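Local coordinates for protein PfkB family carbohydrate kinase (Listeria grayi DSM 20601, PDB 4GM6) that probably transfers a phosphate group to a sugar or sugar acid, as a PfkB-family carbohydrate kinase whose exact substrate is not established, at residues V64-L69 / Y295-L300; A76-A81 / V103-R108; G110-E115 / V125-Q130; F187-R192 / C215-M220; S260-Q265 / Y283-R288. All coordinates share one frame; numbering follows the deposited sequence.

Contact 1 of 5, residues V64-L69 / Y295-L300; sequences VNLSKL and YTAAVL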
# COMPACT_ATOMS: atom_id res chain seq x y z
N VAL C 64 24.00 10.79 12.60
CA VAL C 64 23.59 10.81 11.20
C VAL C 64 23.45 12.25 10.68
O VAL C 64 23.93 12.58 9.60
CB VAL C 64 22.27 10.02 10.98
CG1 VAL C 64 21.64 10.33 9.62
CG2 VAL C 64 22.51 8.53 11.13
N ASN C 65 22.79 13.11 11.45
CA ASN C 65 22.57 14.47 11.00
C ASN C 65 23.88 15.25 10.85
O ASN C 65 24.03 16.03 9.91
CB ASN C 65 21.59 15.21 11.92
CG ASN C 65 20.23 14.54 11.99
OD1 ASN C 65 19.83 13.83 11.06
ND2 ASN C 65 19.51 14.78 13.07
N LEU C 66 24.83 15.02 11.76
CA LEU C 66 26.15 15.67 11.64
C LEU C 66 26.81 15.22 10.34
O LEU C 66 27.38 16.03 9.61
CB LEU C 66 27.07 15.36 12.84
CG LEU C 66 26.81 16.26 14.05
CD1 LEU C 66 27.59 15.81 15.28
CD2 LEU C 66 27.11 17.71 13.72
N SER C 67 26.73 13.92 10.08
CA SER C 67 27.35 13.36 8.89
C SER C 67 26.71 13.93 7.62
O SER C 67 27.37 14.08 6.59
CB SER C 67 27.19 11.84 8.91
OG SER C 67 27.69 11.27 7.71
N LYS C 68 25.42 14.25 7.70
CA LYS C 68 24.73 14.87 6.58
C LYS C 68 25.39 16.20 6.27
O LYS C 68 25.38 16.67 5.13
CB LYS C 68 23.25 15.09 6.90
CG LYS C 68 22.38 13.86 6.73
CD LYS C 68 22.24 13.46 5.27
CE LYS C 68 21.38 12.20 5.13
NZ LYS C 68 22.17 10.93 5.21
N LEU C 69 25.95 16.82 7.30
CA LEU C 69 26.53 18.15 7.17
C LEU C 69 28.05 18.12 6.97
O LEU C 69 28.71 19.15 7.08
CB LEU C 69 26.19 19.00 8.40
CG LEU C 69 24.70 19.26 8.58
CD1 LEU C 69 24.41 19.84 9.95
CD2 LEU C 69 24.20 20.18 7.50
N TYR C 295 17.96 19.76 15.59
CA TYR C 295 18.40 21.02 16.18
C TYR C 295 19.76 20.82 16.82
O TYR C 295 20.69 21.58 16.56
CB TYR C 295 17.41 21.50 17.24
CG TYR C 295 17.71 22.89 17.78
CD1 TYR C 295 17.50 24.03 16.99
CD2 TYR C 295 18.20 23.08 19.08
CE1 TYR C 295 17.78 25.30 17.47
CE2 TYR C 295 18.48 24.35 19.56
CZ TYR C 295 18.27 25.46 18.76
OH TYR C 295 18.53 26.74 19.24
N THR C 296 19.89 19.78 17.63
CA THR C 296 21.17 19.56 18.33
C THR C 296 22.32 19.44 17.33
O THR C 296 23.37 20.04 17.51
CB THR C 296 21.12 18.30 19.23
OG1 THR C 296 20.24 18.54 20.33
CG2 THR C 296 22.53 17.95 19.78
N ALA C 297 22.11 18.65 16.28
CA ALA C 297 23.17 18.43 15.30
C ALA C 297 23.49 19.72 14.56
O ALA C 297 24.66 20.01 14.24
CB ALA C 297 22.78 17.34 14.31
N ALA C 298 22.47 20.52 14.28
CA ALA C 298 22.68 21.76 13.54
C ALA C 298 23.47 22.75 14.39
O ALA C 298 24.36 23.45 13.89
CB ALA C 298 21.37 22.37 13.09
N VAL C 299 23.15 22.81 15.68
CA VAL C 299 23.84 23.73 16.57
C VAL C 299 25.30 23.34 16.64
O VAL C 299 26.18 24.20 16.52
CB VAL C 299 23.25 23.75 17.99
CG1 VAL C 299 24.22 24.47 18.94
CG2 VAL C 299 21.89 24.43 17.98
N LEU C 300 25.56 22.05 16.83
CA LEU C 300 26.94 21.56 16.91
C LEU C 300 27.67 21.90 15.60
O LEU C 300 28.80 22.35 15.62
CB LEU C 300 26.99 20.05 17.23
CG LEU C 300 26.62 19.60 18.66
CD1 LEU C 300 26.51 18.08 18.81
CD2 LEU C 300 27.59 20.14 19.71
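Leu66 reaches from helix 58-68 onto the face of helix 291-304 marked by Ala297, and its atoms can be followed outward. CB stands about 5.0 Å from Ala297 CB, too far to pack against it. With CG beside the backbone N (chi1 -83°), the chain turns across the gap, and CG comes to 4.2 Å from Ala297 CB. The two methyls then part. CD2 settles over the backbone, 3.4 Å from Ala297 O, and also reaches Leu300 CB at 4.2 Å, so it bridges one turn of the partner helix. CD1 goes the other way, toward the end of the Leu300 side chain.

Ala297 answers with its single methyl, which enters beside the other backbone: its CB lies 3.4 Å from Asn65 CB, close for two carbons, and near the amide N of Leu66. Asn65 touches chiefly through CB. Its amide serves other partners, OD1 accepting from Asn331 N and ND2 giving a weak bond to Asp293 O. Leu69 CD1 closes the far end, near Ala297 O and Ala298 CA. No hydrogen bond spans the two segments, so the join is apolar.

The short helix axes pass 8.7 Å apart at a crossing of -44°, with the Ala297 methyl at the interface. Helix 291-304 also lies against strands 153-157 and 248-256 through Thr296 and Leu300. The pair is thus a helix-helix layer beside the central sheet of the ribokinase-like fold, its second helix starting at the family's glycine-rich GxGD-type signature.

Contact 2 of 5, residues A76-A81 / V103-R108; sequences ATVVPA and VEAGDR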
# COMPACT_ATOMS: atom_id res chain seq x y z
N ALA C 76 29.80 4.79 19.70
CA ALA C 76 29.96 3.66 20.60
C ALA C 76 28.56 3.13 20.93
O ALA C 76 27.77 3.81 21.59
CB ALA C 76 30.70 4.09 21.86
N THR C 77 28.24 1.93 20.45
CA THR C 77 26.93 1.35 20.72
C THR C 77 26.94 -0.18 20.73
O THR C 77 27.96 -0.80 20.41
CB THR C 77 25.88 1.87 19.72
OG1 THR C 77 24.58 1.80 20.32
CG2 THR C 77 25.91 1.04 18.43
N VAL C 78 25.82 -0.79 21.09
CA VAL C 78 25.72 -2.25 21.16
C VAL C 78 24.45 -2.75 20.48
O VAL C 78 23.36 -2.21 20.72
CB VAL C 78 25.68 -2.76 22.61
CG1 VAL C 78 25.56 -4.28 22.64
CG2 VAL C 78 26.90 -2.28 23.39
N VAL C 79 24.60 -3.77 19.64
CA VAL C 79 23.47 -4.40 18.98
C VAL C 79 23.59 -5.93 19.00
O VAL C 79 24.69 -6.45 19.04
CB VAL C 79 23.34 -3.96 17.50
CG1 VAL C 79 23.27 -2.45 17.41
CG2 VAL C 79 24.50 -4.52 16.69
N PRO C 80 22.46 -6.65 18.94
CA PRO C 80 22.55 -8.11 18.90
C PRO C 80 23.05 -8.58 17.54
O PRO C 80 22.77 -7.95 16.53
CB PRO C 80 21.11 -8.55 19.12
CG PRO C 80 20.30 -7.46 18.48
CD PRO C 80 21.06 -6.19 18.84
N ALA C 81 23.79 -9.68 17.54
CA ALA C 81 24.30 -10.28 16.31
C ALA C 81 23.18 -11.02 15.62
O ALA C 81 23.26 -12.22 15.39
CB ALA C 81 25.46 -11.23 16.63
N VAL C 103 29.40 -2.67 18.96
CA VAL C 103 29.73 -3.96 19.57
C VAL C 103 28.53 -4.89 19.48
O VAL C 103 27.39 -4.48 19.76
CB VAL C 103 30.15 -3.81 21.04
CG1 VAL C 103 30.32 -5.18 21.68
CG2 VAL C 103 31.45 -3.01 21.16
N GLU C 104 28.77 -6.14 19.06
CA GLU C 104 27.69 -7.13 18.93
C GLU C 104 27.58 -7.96 20.21
O GLU C 104 28.55 -8.58 20.62
CB GLU C 104 27.95 -8.07 17.76
CG GLU C 104 28.16 -7.39 16.42
CD GLU C 104 27.80 -8.30 15.25
OE1 GLU C 104 28.33 -9.42 15.17
OE2 GLU C 104 26.98 -7.89 14.40
N ALA C 105 26.42 -7.96 20.85
CA ALA C 105 26.23 -8.78 22.05
C ALA C 105 24.77 -8.79 22.49
O ALA C 105 23.96 -7.98 22.00
CB ALA C 105 27.13 -8.28 23.17
N GLY C 106 24.44 -9.71 23.39
CA GLY C 106 23.07 -9.81 23.91
C GLY C 106 22.07 -10.40 22.92
O GLY C 106 22.46 -11.03 21.93
N ASP C 107 20.78 -10.17 23.17
CA ASP C 107 19.69 -10.96 22.59
C ASP C 107 18.68 -10.21 21.75
O ASP C 107 17.88 -10.83 21.04
CB ASP C 107 18.89 -11.64 23.70
CG ASP C 107 19.67 -12.72 24.40
OD1 ASP C 107 20.40 -13.49 23.73
OD2 ASP C 107 19.54 -12.81 25.64
N ARG C 108 18.64 -8.89 21.87
CA ARG C 108 17.57 -8.16 21.19
C ARG C 108 17.87 -6.70 20.97
O ARG C 108 18.58 -6.07 21.76
CB ARG C 108 16.24 -8.32 21.96
CG ARG C 108 16.10 -7.43 23.19
CD ARG C 108 14.81 -7.70 23.95
NE ARG C 108 13.66 -7.27 23.16
CZ ARG C 108 13.20 -6.03 23.14
NH1 ARG C 108 13.77 -5.09 23.89
NH2 ARG C 108 12.14 -5.72 22.38
O HOH W 1 24.23 -7.38 14.09
O HOH W 2 24.47 -10.79 20.25
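Val78 and Val103 project side by side from one face of the sheet, and Val79 and Glu104 from the other, as expected for two parallel bridges. Val78 sets CG1 anti to its backbone N (chi1 179°). That methyl sits near Val103 O and extends toward Ala105, whose CB is 4.3 Å from Val78 CG1. The other branch, CG2, leans on the CB of Val103. On the reverse side Glu104 runs out beside the end of the first strand: Ala81 CB lies 3.7 Å from Glu104 OE1, an apolar methyl against a carboxylate oxygen. The second oxygen, OE2, is linked to Pro80 O through a water that donates to both.

Beneath the side chains the backbones are tied three times. Val103 N donates to Thr77 O over 2.8 Å, Val79 N to Val103 O over 2.9 Å, and Ala105 N to Val79 O over 2.9 Å. The last donor stands above the carbonyl plane, 36° out of it. The pairing runs on past the strand ends through a CA-H...O contact from Pro80 CA to Ala105 O. Pro80 then lies against the returning chain, its CG 3.6 Å from Arg108 C, while a second water accepts from Ala81 N and donates to Gly106 O at 2.6 Å. The side chain of Arg108 turns away and forms a salt bridge with Asp128 of the second subunit.

Strand 97-104 is outermost in the main sheet within this chain, and helix 83-94 connects the two strands. The contact is therefore the strand pairing of a classic beta-alpha-beta crossover at the end of a Rossmann-like sheet.

Contact 3 of 5, residues G110-E115 / V125-Q130; sequences GTYYLE and VVYDRQ
Val125 meets two residues of strand 111-115 with its two methyls, CG1 lying 3.7 Å from Tyr112 CD1 and CG2 against Leu114 CG. At Val126 the backbone takes over. Its N donates to Tyr113 O and its O accepts from Tyr113 N, the latter at 2.9 Å and nearly straight; the same oxygen also lies at the edge of the Tyr113 ring.

Tyr127 returns to the face of Val125. Its ring runs alongside that of Tyr112, the planes 31° apart, and Tyr127 CD2 comes within 3.4 Å of Tyr112 CB. Tyr112 is placed for this by a chi1 of 72°, which tucks CG between the backbone N and carbonyl carbon.

Asp128 pairs with Thr111 in both directions: its N donates to Thr111 O at 2.8 Å, while its O takes Thr111 N from well above the carbonyl plane. Asp128 CB sits at the edge of the Tyr113 ring, the carboxylate plane 15° from that of the ring. One water gathers Thr111 OG1, Tyr113 OH and Asp128 OD2, the last at 2.7 Å. Arg129 ends the pairing with its CA 3.9 Å from Gly110 CA, and sends its guanidinium off to Glu32.

Arginines of both subunits surround the Asp128 carboxylate, Arg108 of the second subunit at OD1 and Arg108 of the same chain at OD2. Held by them and by the water in a largely buried hairpin, it is probably ionised, and its chemistry ties the hairpin to the subunit interface.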
# COMPACT_ATOMS: atom_id res chain seq x y z
N GLY C 110 16.30 -3.01 21.06
CA GLY C 110 15.19 -2.29 21.67
C GLY C 110 14.27 -1.70 20.62
O GLY C 110 14.70 -1.33 19.53
N THR C 111 12.98 -1.62 20.94
CA THR C 111 12.02 -1.09 20.00
C THR C 111 11.09 -0.16 20.73
O THR C 111 11.12 -0.09 21.95
CB THR C 111 11.17 -2.21 19.34
OG1 THR C 111 10.39 -2.90 20.33
CG2 THR C 111 12.06 -3.23 18.63
N TYR C 112 10.28 0.58 19.97
CA TYR C 112 9.14 1.25 20.54
C TYR C 112 8.09 1.43 19.47
O TYR C 112 8.39 1.43 18.29
CB TYR C 112 9.50 2.57 21.25
CG TYR C 112 9.88 3.74 20.37
CD1 TYR C 112 8.96 4.73 20.05
CD2 TYR C 112 11.18 3.88 19.89
CE1 TYR C 112 9.31 5.81 19.27
CE2 TYR C 112 11.54 4.96 19.11
CZ TYR C 112 10.61 5.92 18.81
OH TYR C 112 10.98 7.00 18.03
N TYR C 113 6.84 1.52 19.91
CA TYR C 113 5.71 1.60 19.01
C TYR C 113 5.21 3.02 19.09
O TYR C 113 5.12 3.59 20.17
CB TYR C 113 4.62 0.63 19.49
CG TYR C 113 5.04 -0.81 19.42
CD1 TYR C 113 4.71 -1.59 18.32
CD2 TYR C 113 5.76 -1.40 20.46
CE1 TYR C 113 5.09 -2.92 18.24
CE2 TYR C 113 6.15 -2.73 20.39
CZ TYR C 113 5.81 -3.48 19.27
OH TYR C 113 6.16 -4.80 19.18
N LEU C 114 4.92 3.61 17.94
CA LEU C 114 4.42 4.97 17.92
C LEU C 114 3.08 5.05 17.19
O LEU C 114 2.99 4.71 16.01
CB LEU C 114 5.45 5.90 17.25
CG LEU C 114 5.19 7.39 17.53
CD1 LEU C 114 6.44 8.23 17.36
CD2 LEU C 114 4.09 7.90 16.62
N GLU C 115 2.05 5.48 17.90
CA GLU C 115 0.74 5.67 17.32
C GLU C 115 0.65 7.10 16.89
O GLU C 115 0.88 8.04 17.68
CB GLU C 115 -0.35 5.38 18.35
CG GLU C 115 -1.75 5.27 17.80
CD GLU C 115 -2.75 5.06 18.92
OE1 GLU C 115 -2.90 6.01 19.73
OE2 GLU C 115 -3.34 3.97 19.02
N VAL C 125 3.14 6.74 22.59
CA VAL C 125 4.27 5.82 22.48
C VAL C 125 4.17 4.66 23.48
O VAL C 125 3.63 4.82 24.58
CB VAL C 125 5.62 6.55 22.67
CG1 VAL C 125 6.74 5.56 22.89
CG2 VAL C 125 5.92 7.42 21.46
N VAL C 126 4.68 3.50 23.08
CA VAL C 126 4.81 2.36 23.99
C VAL C 126 6.22 1.83 23.83
O VAL C 126 6.59 1.34 22.76
CB VAL C 126 3.82 1.22 23.66
CG1 VAL C 126 3.92 0.11 24.71
CG2 VAL C 126 2.40 1.75 23.60
N TYR C 127 7.03 1.93 24.87
CA TYR C 127 8.40 1.45 24.77
C TYR C 127 8.49 -0.07 24.90
O TYR C 127 7.75 -0.70 25.67
CB TYR C 127 9.33 2.20 25.75
CG TYR C 127 9.83 3.50 25.14
CD1 TYR C 127 9.22 4.71 25.42
CD2 TYR C 127 10.90 3.50 24.24
CE1 TYR C 127 9.67 5.90 24.84
CE2 TYR C 127 11.36 4.67 23.66
CZ TYR C 127 10.74 5.87 23.95
OH TYR C 127 11.19 7.04 23.36
N ASP C 128 9.40 -0.66 24.14
CA ASP C 128 9.75 -2.06 24.31
C ASP C 128 11.27 -2.19 24.23
O ASP C 128 11.80 -2.97 23.42
CB ASP C 128 9.07 -2.93 23.24
CG ASP C 128 9.22 -4.43 23.53
OD1 ASP C 128 9.70 -4.80 24.63
OD2 ASP C 128 8.86 -5.24 22.66
N ARG C 129 11.94 -1.43 25.09
CA ARG C 129 13.38 -1.22 25.00
C ARG C 129 14.13 -1.87 26.16
O ARG C 129 15.33 -2.07 26.08
CB ARG C 129 13.70 0.28 24.95
CG ARG C 129 13.55 1.01 26.29
CD ARG C 129 13.93 2.48 26.20
NE ARG C 129 15.30 2.66 25.71
CZ ARG C 129 15.74 3.78 25.13
NH1 ARG C 129 17.00 3.85 24.71
NH2 ARG C 129 14.93 4.81 24.95
N GLN C 130 13.42 -2.24 27.22
CA GLN C 130 14.08 -2.95 28.31
C GLN C 130 14.68 -4.27 27.81
O GLN C 130 14.20 -4.87 26.85
CB GLN C 130 13.12 -3.25 29.45
CG GLN C 130 12.78 -2.06 30.33
CD GLN C 130 11.78 -2.42 31.40
OE1 GLN C 130 11.98 -3.37 32.16
NE2 GLN C 130 10.69 -1.66 31.48
O HOH W 3 8.67 -4.97 19.95

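Contact 4 of 5, residues F187-R192 / C215-M220; sequences FDMNYR and CSAGQM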
# COMPACT_ATOMS: atom_id res chain seq x y z
N PHE C 187 26.27 17.76 25.91
CA PHE C 187 25.31 16.97 26.68
C PHE C 187 23.89 17.42 26.41
O PHE C 187 23.58 18.62 26.38
CB PHE C 187 25.63 17.05 28.19
CG PHE C 187 24.82 16.10 29.03
CD1 PHE C 187 24.99 14.72 28.86
CD2 PHE C 187 23.88 16.58 29.96
CE1 PHE C 187 24.26 13.84 29.63
CE2 PHE C 187 23.15 15.70 30.74
CZ PHE C 187 23.33 14.34 30.58
N ASP C 188 23.02 16.44 26.17
CA ASP C 188 21.62 16.69 25.91
C ASP C 188 20.84 16.14 27.12
O ASP C 188 20.74 14.92 27.28
CB ASP C 188 21.25 15.95 24.62
CG ASP C 188 19.78 16.04 24.28
OD1 ASP C 188 19.06 16.81 24.95
OD2 ASP C 188 19.36 15.33 23.33
N MET C 189 20.29 17.03 27.96
CA MET C 189 19.55 16.59 29.16
C MET C 189 18.57 15.46 28.82
O MET C 189 18.60 14.39 29.43
CB MET C 189 18.76 17.75 29.76
CG MET C 189 19.60 18.96 30.13
SD MET C 189 20.47 18.74 31.69
CE MET C 189 19.16 18.97 32.89
N ASN C 190 17.68 15.73 27.88
CA ASN C 190 16.79 14.70 27.34
C ASN C 190 16.24 13.81 28.45
O ASN C 190 16.42 12.59 28.44
CB ASN C 190 17.52 13.86 26.29
CG ASN C 190 16.71 13.67 25.03
OD1 ASN C 190 15.50 13.46 25.08
ND2 ASN C 190 17.37 13.77 23.88
N TYR C 191 15.59 14.44 29.43
CA TYR C 191 15.00 13.70 30.53
C TYR C 191 13.77 12.95 30.05
O TYR C 191 12.97 13.50 29.29
CB TYR C 191 14.63 14.64 31.68
CG TYR C 191 13.79 13.96 32.73
CD1 TYR C 191 14.36 13.05 33.61
CD2 TYR C 191 12.42 14.20 32.82
CE1 TYR C 191 13.60 12.40 34.56
CE2 TYR C 191 11.65 13.55 33.77
CZ TYR C 191 12.24 12.66 34.64
OH TYR C 191 11.49 12.01 35.60
N ARG C 192 13.63 11.70 30.46
CA ARG C 192 12.48 10.91 30.04
C ARG C 192 11.74 10.36 31.25
O ARG C 192 12.29 9.58 32.03
CB ARG C 192 12.92 9.77 29.10
CG ARG C 192 13.46 10.25 27.77
CD ARG C 192 12.40 10.99 26.97
NE ARG C 192 12.93 11.59 25.74
CZ ARG C 192 13.12 10.93 24.60
NH1 ARG C 192 12.83 9.63 24.52
NH2 ARG C 192 13.59 11.56 23.53
N CYS C 215 25.43 22.54 26.64
CA CYS C 215 24.29 21.84 27.23
C CYS C 215 22.97 22.14 26.53
O CYS C 215 22.59 23.30 26.39
CB CYS C 215 24.16 22.22 28.72
SG CYS C 215 22.91 21.26 29.63
N SER C 216 22.27 21.10 26.09
CA SER C 216 20.91 21.28 25.64
C SER C 216 19.95 21.22 26.82
O SER C 216 19.65 20.14 27.34
CB SER C 216 20.52 20.25 24.58
OG SER C 216 19.22 20.55 24.13
N ALA C 217 19.48 22.38 27.26
CA ALA C 217 18.60 22.44 28.43
C ALA C 217 17.57 23.55 28.27
O ALA C 217 17.90 24.65 27.82
CB ALA C 217 19.41 22.63 29.71
N GLY C 218 16.32 23.23 28.60
CA GLY C 218 15.23 24.20 28.56
C GLY C 218 14.87 24.67 29.96
O GLY C 218 15.52 24.29 30.94
N GLN C 219 13.83 25.48 30.07
CA GLN C 219 13.42 25.98 31.38
C GLN C 219 12.89 24.87 32.28
O GLN C 219 13.01 24.95 33.50
CB GLN C 219 12.39 27.10 31.26
CG GLN C 219 12.27 27.91 32.54
CD GLN C 219 10.96 28.67 32.65
OE1 GLN C 219 10.83 29.59 33.47
NE2 GLN C 219 9.99 28.30 31.82
N MET C 220 12.29 23.84 31.68
CA MET C 220 11.82 22.69 32.47
C MET C 220 13.00 22.08 33.20
O MET C 220 12.94 21.81 34.40
CB MET C 220 11.17 21.64 31.57
CG MET C 220 10.34 22.21 30.43
SD MET C 220 11.35 22.89 29.09
CE MET C 220 11.60 21.44 28.05
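The carboxylate of Asp188 turns one oxygen to Ser216, with OD1 3.8 Å from Ser216 CB. The other oxygen, OD2, is met from above the carboxylate plane by the amide of Asn190, whose ND2 donates to it; at 2.6 Å this bond is unusually short, and it is bent (133°), so its length deserves caution. That amide is itself tilted, so the two flat groups do not share a plane. At its other end, Asn190 OD1 takes two weak bonds from the guanidinium of Arg192, through NE and NH2. The ring of Phe187 points to the other side of the sheet, together with Cys215, and packs on Tyr205 and Ile161.

The strands are joined through their backbones. Ser216 N donates to Phe187 O at 2.8 Å and 168°, almost straight. Met189 N follows with a longer bond of 3.2 Å to Ser216 O, lying in the carbonyl plane, as the chain leaves the strand. The same oxygen presses on the Met189 side chain: CG is only 3.0 Å from Ser216 O, a tight approach. The bend at chi2 (-79°) brings Met189 SD beside Cys215 SG at 4.1 Å, while CG rests against Ala217 CB at 3.7 Å.

These two strands belong to the beta-alpha-beta unit 184-188, 198-208, 214-216. Strand 153-157 lies next to strand 184-188, and strand 248-256 next to strand 214-216, on the outer sides of the pair; Tyr250 O of the latter receives Ser216 OG. Gly218 takes the N-cap position of helix 219-225, and Met189 packs on Leu209 and Phe226.

Contact 5 of 5, residues S260-Q265 / Y283-R288; sequences SHHLLQ and YPIVDR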
# COMPACT_ATOMS: atom_id res chain seq x y z
N SER C 260 -0.89 18.84 15.33
CA SER C 260 -0.62 19.20 13.93
C SER C 260 -0.13 20.65 13.77
O SER C 260 0.08 21.12 12.66
CB SER C 260 -1.89 19.01 13.05
OG SER C 260 -2.24 17.65 12.95
N HIS C 261 0.04 21.36 14.88
CA HIS C 261 0.37 22.77 14.78
C HIS C 261 1.23 23.20 15.96
O HIS C 261 0.75 23.32 17.08
CB HIS C 261 -0.92 23.59 14.71
CG HIS C 261 -0.70 25.05 14.45
ND1 HIS C 261 -1.74 25.95 14.36
CD2 HIS C 261 0.43 25.76 14.25
CE1 HIS C 261 -1.26 27.15 14.11
NE2 HIS C 261 0.06 27.06 14.02
N HIS C 262 2.52 23.40 15.69
CA HIS C 262 3.49 23.84 16.69
C HIS C 262 4.13 25.15 16.23
O HIS C 262 4.26 25.39 15.02
CB HIS C 262 4.63 22.82 16.82
CG HIS C 262 4.25 21.53 17.48
ND1 HIS C 262 5.18 20.58 17.83
CD2 HIS C 262 3.05 21.04 17.86
CE1 HIS C 262 4.57 19.53 18.37
NE2 HIS C 262 3.27 19.80 18.41
N LEU C 263 4.53 25.97 17.19
CA LEU C 263 5.44 27.08 16.93
C LEU C 263 6.81 26.64 17.45
O LEU C 263 6.91 25.98 18.49
CB LEU C 263 4.98 28.35 17.66
CG LEU C 263 3.52 28.78 17.48
CD1 LEU C 263 3.25 30.08 18.24
CD2 LEU C 263 3.18 28.93 16.00
N LEU C 264 7.87 26.98 16.72
CA LEU C 264 9.20 26.54 17.10
C LEU C 264 10.17 27.68 16.91
O LEU C 264 10.19 28.32 15.87
CB LEU C 264 9.65 25.37 16.22
CG LEU C 264 10.86 24.62 16.76
CD1 LEU C 264 10.42 23.69 17.89
CD2 LEU C 264 11.52 23.82 15.65
N GLN C 265 10.97 27.93 17.94
CA GLN C 265 11.90 29.04 17.95
C GLN C 265 13.15 28.53 18.66
O GLN C 265 13.06 27.94 19.74
CB GLN C 265 11.30 30.23 18.70
CG GLN C 265 12.24 31.42 18.86
CD GLN C 265 11.54 32.64 19.42
OE1 GLN C 265 10.86 32.57 20.45
NE2 GLN C 265 11.71 33.78 18.76
N TYR C 283 2.75 23.60 10.35
CA TYR C 283 1.47 22.92 10.22
C TYR C 283 1.21 22.55 8.77
O TYR C 283 1.44 23.36 7.88
CB TYR C 283 0.34 23.81 10.74
CG TYR C 283 -1.02 23.35 10.28
CD1 TYR C 283 -1.58 23.84 9.11
CD2 TYR C 283 -1.74 22.40 11.00
CE1 TYR C 283 -2.82 23.42 8.67
CE2 TYR C 283 -2.98 21.97 10.58
CZ TYR C 283 -3.51 22.48 9.40
OH TYR C 283 -4.74 22.06 8.96
N PRO C 284 0.76 21.30 8.51
CA PRO C 284 0.58 20.26 9.54
C PRO C 284 1.95 19.73 9.96
O PRO C 284 2.97 20.23 9.48
CB PRO C 284 -0.21 19.17 8.80
CG PRO C 284 0.25 19.31 7.38
CD PRO C 284 0.49 20.79 7.16
N ILE C 285 1.98 18.76 10.86
CA ILE C 285 3.24 18.13 11.25
C ILE C 285 3.30 16.72 10.67
O ILE C 285 2.43 15.91 10.95
CB ILE C 285 3.40 18.11 12.77
CG1 ILE C 285 3.53 19.56 13.26
CG2 ILE C 285 4.63 17.29 13.16
CD1 ILE C 285 3.57 19.73 14.77
N VAL C 286 4.33 16.43 9.88
CA VAL C 286 4.49 15.09 9.32
C VAL C 286 5.02 14.12 10.38
O VAL C 286 4.42 13.08 10.65
CB VAL C 286 5.38 15.07 8.06
CG1 VAL C 286 5.68 13.63 7.63
CG2 VAL C 286 4.69 15.80 6.91
N ASP C 287 6.15 14.47 10.99
CA ASP C 287 6.76 13.60 11.99
C ASP C 287 7.73 14.43 12.82
O ASP C 287 8.84 14.71 12.38
CB ASP C 287 7.54 12.48 11.29
CG ASP C 287 7.97 11.38 12.27
OD1 ASP C 287 7.90 11.62 13.49
OD2 ASP C 287 8.36 10.27 11.81
N ARG C 288 7.31 14.83 14.02
CA ARG C 288 8.17 15.63 14.91
C ARG C 288 9.34 14.84 15.50
O ARG C 288 10.24 15.44 16.10
CB ARG C 288 7.36 16.22 16.06
CG ARG C 288 6.95 15.17 17.10
CD ARG C 288 6.27 15.80 18.30
NE ARG C 288 7.25 16.34 19.26
CZ ARG C 288 6.93 16.96 20.39
NH1 ARG C 288 5.65 17.14 20.71
NH2 ARG C 288 7.88 17.41 21.20
O HOH W 4 -0.41 16.61 11.26
O HOH W 5 2.99 16.60 19.41
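Ile285 and His262 make this a contact of side chain on ring, between the start of strand 261-270 and the irregular loop that follows strand 273-282. The methyl CD1 of Ile285 lies over the centre of the imidazole of His262, 3.4 Å from the centroid and 12° off the normal, a CH-pi contact. Ile285 CD1 comes within 3.3 Å of His262 CG. With chi1 at -66° and chi2 extended, the Ile285 chain brings CD1 end-on over the face, the two side chains crossing at about a right angle.

The imidazole is held at ND1 by a bond to Arg254. At its edge Arg288 is a neighbour, NH1 lying 3.5 Å from His262 CE1 with the guanidinium turned almost perpendicular (86°). A water in the plane of both groups accepts from Arg288 NH1 at 3.0 Å and, weakly, from His262 NE2.

Strands 248-256, 261-270 and 273-282 form the antiparallel end of the main sheet, and the loop here leads on to helix 291-304, carrying Asp287 of the sequence that resembles the family's DTxGAGD signature. Asp287 is held by Arg36 and Gly328.

Farther back, Ser260 O lies at the edge of the Tyr283 ring, near its plane, although Tyr283 has two conformers and the closeness there is uncertain. The same oxygen makes CA-H...O contacts with Tyr283 CA and Pro284 CA, on either side of a cis peptide bond, the latter at 3.3 Å. A water donates to Ile285 O at 2.9 Å and also bonds Ser260 OG at 2.7 Å, while that hydroxyl has a second partner in Ala119 N. His261 ND1 is bonded to Tyr283 OH of the fourth subunit.

How the contacts relate
Contacts 2 and 3 meet directly, Arg108 NH2 lying 3.3 Å from Asp128 OD2 in a salt bridge within the chain, and both touch the second subunit. Contact 3 reaches contact 4 where Tyr127 OH lies 3.3 Å from Arg192 NH1. Contacts 2, 4 and 5 share the main sheet, yet 2 and 5 have centres 34 Å apart on opposite sides of the chain's centre. Contact 1 has its centre about 17 Å from that of contact 4 and 20 Å from that of contact 5. Contacts 1 and 5 bracket, along the chain, the glycine-rich signature region where relatives probably place their phosphate-transfer site.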